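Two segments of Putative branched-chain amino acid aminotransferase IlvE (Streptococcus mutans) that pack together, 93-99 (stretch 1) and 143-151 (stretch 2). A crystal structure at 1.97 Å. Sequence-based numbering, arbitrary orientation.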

# COMPACT_ATOMS: atom_id res chain seq x y z
N LEU A 93 -6.69 -3.96 -8.04
CA LEU A 93 -6.95 -2.76 -7.27
C LEU A 93 -8.16 -1.98 -7.78
O LEU A 93 -8.35 -0.82 -7.40
N LEU A 94 -8.97 -2.62 -8.63
CA LEU A 94 -10.17 -1.99 -9.17
C LEU A 94 -9.87 -0.68 -9.89
O LEU A 94 -10.63 0.29 -9.77
N MET A 95 -8.75 -0.63 -10.61
CA MET A 95 -8.41 0.51 -11.46
C MET A 95 -8.69 0.11 -12.90
O MET A 95 -8.53 -1.06 -13.24
N PRO A 96 -9.12 1.06 -13.74
CA PRO A 96 -9.37 0.73 -15.15
C PRO A 96 -8.08 0.38 -15.86
O PRO A 96 -7.04 1.00 -15.59
N GLN A 97 -8.13 -0.60 -16.76
CA GLN A 97 -6.93 -1.02 -17.47
C GLN A 97 -6.43 0.03 -18.47
O GLN A 97 -7.21 0.75 -19.08
N VAL A 98 -5.12 0.10 -18.62
CA VAL A 98 -4.51 0.84 -19.73
C VAL A 98 -4.27 -0.20 -20.82
O VAL A 98 -3.50 -1.14 -20.60
N PRO A 99 -4.95 -0.07 -21.97
CA PRO A 99 -4.78 -1.08 -23.04
C PRO A 99 -3.33 -1.19 -23.52
O PRO A 99 -2.57 -0.22 -23.44
N HIS A 143 -12.91 3.16 -1.18
CA HIS A 143 -13.66 2.91 -2.41
C HIS A 143 -12.75 3.26 -3.59
O HIS A 143 -11.86 4.10 -3.45
N PRO A 144 -12.96 2.61 -4.75
CA PRO A 144 -12.09 3.03 -5.86
C PRO A 144 -12.43 4.44 -6.36
O PRO A 144 -13.57 4.90 -6.24
N ALA A 145 -11.42 5.12 -6.91
CA ALA A 145 -11.63 6.41 -7.57
C ALA A 145 -12.53 6.27 -8.79
O ALA A 145 -12.71 5.16 -9.32
N ASP A 146 -13.09 7.38 -9.26
CA ASP A 146 -13.63 7.36 -10.61
C ASP A 146 -12.82 8.21 -11.59
O ASP A 146 -13.13 8.26 -12.78
N GLU A 147 -11.76 8.83 -11.07
CA GLU A 147 -10.78 9.53 -11.92
C GLU A 147 -9.39 8.90 -11.75
O GLU A 147 -9.00 8.56 -10.63
N TYR A 148 -8.65 8.74 -12.84
CA TYR A 148 -7.31 8.15 -12.75
C TYR A 148 -6.32 8.92 -13.59
O TYR A 148 -6.68 9.56 -14.59
N ILE A 149 -5.05 8.85 -13.19
CA ILE A 149 -3.96 9.34 -14.03
C ILE A 149 -3.09 8.19 -14.46
O ILE A 149 -2.75 7.34 -13.64
N PHE A 150 -2.74 8.14 -15.75
CA PHE A 150 -1.68 7.26 -16.23
C PHE A 150 -0.56 8.14 -16.77
O PHE A 150 -0.78 8.95 -17.69
N THR A 151 0.63 8.02 -16.19
CA THR A 151 1.76 8.81 -16.65
C THR A 151 3.00 7.94 -16.84
O THR A 151 3.19 6.95 -16.12

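Two aromatic residues on the strand of stretch 2 make up most of that stretch's share of the contact, and the irregular backbone of stretch 1 lays aliphatic groups against them. Tyr148 and Phe150 are two residues apart, so the alternation of an extended strand sends both side chains to the same side, toward stretch 1, while Ile149 and Thr151 stay out of reach.

Tyr148 has the largest share, with 81 Å² of its surface covered. Its chi1 is in the m well and chi2 is 83°, which brings the ring up against Leu94, Met95 and Pro96. Over one face sits Pro96: its CD lies 3.4 Å from the ring centroid, only 14° off the normal, and 3.3 Å from CE1 of Tyr148. This is a classic CH-pi contact, to which proline is well suited because the hydrogens on CD, next to the electron-withdrawing nitrogen, are slightly polarised, and its compact ring, here C-gamma endo, brings them close. Met95, with chi angles m, t and m, approaches the same ring obliquely. Its CG is 3.6 Å from Tyr148 CE2, and its SD stands 5.1 Å from the ring centroid; the end of this flexible chain then leads away from stretch 2.

The tyrosine hydroxyl gives the buried ring a polar end. Tyr148 OH donates a weak hydrogen bond to Ala145 O at 2.7 Å, tying the ring back to the loop before its own strand, and it also hydrogen-bonds elsewhere in the structure. Leu94 O lies 3.3 Å from Tyr148 OH, a distance that leaves the nature of this approach open.

Val98 and Phe150 form the second centre, with 53 and 45 Å² covered. Both point toward the other stretch and both have chi1 in the t well. Val98 CG2 lies over one face of the Phe150 ring, 3.9 Å from its centroid and 20° off the normal, and comes within 3.7 Å of Phe150 CG. A short, branched valine can set a methyl on the ring without a long chain to order, and phenylalanine offers a broad apolar face with no polar group to satisfy in this buried site.

At the other end, Leu94 and Pro144 point toward each other, their CB atoms 4.1 Å apart, while Leu94 O is 3.7 Å from Pro144 CB. The leucine's chi1 of -93° lies between wells. With no clear hydrogen bond linking the stretches, apolar packing dominates the 331 Å² buried between them.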

# COMPACT_ATOMS: atom_id res chain seq x y z
CB LEU A 93 -5.73 -1.85 -7.27
CG LEU A 93 -4.80 -2.00 -6.07
CD1 LEU A 93 -4.17 -3.37 -6.00
CD2 LEU A 93 -3.74 -0.93 -6.12
CB LEU A 94 -11.20 -1.74 -8.03
CG LEU A 94 -12.26 -2.80 -7.77
CD1 LEU A 94 -11.77 -4.18 -8.11
CD2 LEU A 94 -12.74 -2.76 -6.31
CB MET A 95 -6.92 0.89 -11.31
CG MET A 95 -6.55 1.34 -9.88
SD MET A 95 -4.99 2.27 -9.77
CE MET A 95 -3.87 0.89 -9.79
CB PRO A 96 -9.92 2.04 -15.73
CG PRO A 96 -9.42 3.14 -14.77
CD PRO A 96 -9.43 2.47 -13.42
CB GLN A 97 -7.18 -2.33 -18.20
CG GLN A 97 -7.36 -3.56 -17.30
CD GLN A 97 -7.53 -4.82 -18.12
OE1 GLN A 97 -7.25 -4.83 -19.32
NE2 GLN A 97 -8.00 -5.89 -17.48
CB VAL A 98 -3.16 1.46 -19.31
CG1 VAL A 98 -2.43 2.07 -20.51
CG2 VAL A 98 -3.37 2.51 -18.23
CB PRO A 99 -5.69 -0.56 -24.16
CG PRO A 99 -6.81 0.20 -23.40
CD PRO A 99 -6.06 0.87 -22.26
CB HIS A 143 -14.89 3.82 -2.41
CG HIS A 143 -15.89 3.49 -3.46
ND1 HIS A 143 -15.99 4.20 -4.65
CD2 HIS A 143 -16.86 2.54 -3.51
CE1 HIS A 143 -16.96 3.69 -5.38
NE2 HIS A 143 -17.51 2.69 -4.71
CB PRO A 144 -12.37 1.99 -6.96
CG PRO A 144 -13.68 1.36 -6.59
CD PRO A 144 -13.77 1.42 -5.08
CB ALA A 145 -10.28 7.00 -8.01
CB ASP A 146 -15.14 7.64 -10.68
CG ASP A 146 -15.54 8.89 -9.96
OD1 ASP A 146 -14.74 9.86 -9.91
OD2 ASP A 146 -16.68 8.92 -9.44
CB GLU A 147 -10.71 11.02 -11.55
CG GLU A 147 -12.00 11.79 -11.83
CD GLU A 147 -11.93 13.23 -11.34
OE1 GLU A 147 -10.87 13.87 -11.51
OE2 GLU A 147 -12.93 13.72 -10.77
CB TYR A 148 -7.34 6.68 -13.19
CG TYR A 148 -8.18 5.84 -12.26
CD1 TYR A 148 -9.56 5.78 -12.40
CD2 TYR A 148 -7.59 5.12 -11.22
CE1 TYR A 148 -10.34 5.03 -11.53
CE2 TYR A 148 -8.36 4.36 -10.34
CZ TYR A 148 -9.73 4.32 -10.51
OH TYR A 148 -10.51 3.57 -9.66
CB ILE A 149 -3.10 10.38 -13.28
CG1 ILE A 149 -3.91 11.67 -13.08
CG2 ILE A 149 -1.83 10.72 -14.07
CD1 ILE A 149 -3.18 12.74 -12.27
CB PHE A 150 -2.18 6.29 -17.31
CG PHE A 150 -1.09 5.42 -17.91
CD1 PHE A 150 -0.36 4.52 -17.12
CD2 PHE A 150 -0.80 5.49 -19.27
CE1 PHE A 150 0.65 3.72 -17.69
CE2 PHE A 150 0.21 4.70 -19.85
CZ PHE A 150 0.93 3.80 -19.06
CB THR A 151 2.04 9.99 -15.67
OG1 THR A 151 3.14 10.78 -16.16
CG2 THR A 151 2.36 9.49 -14.24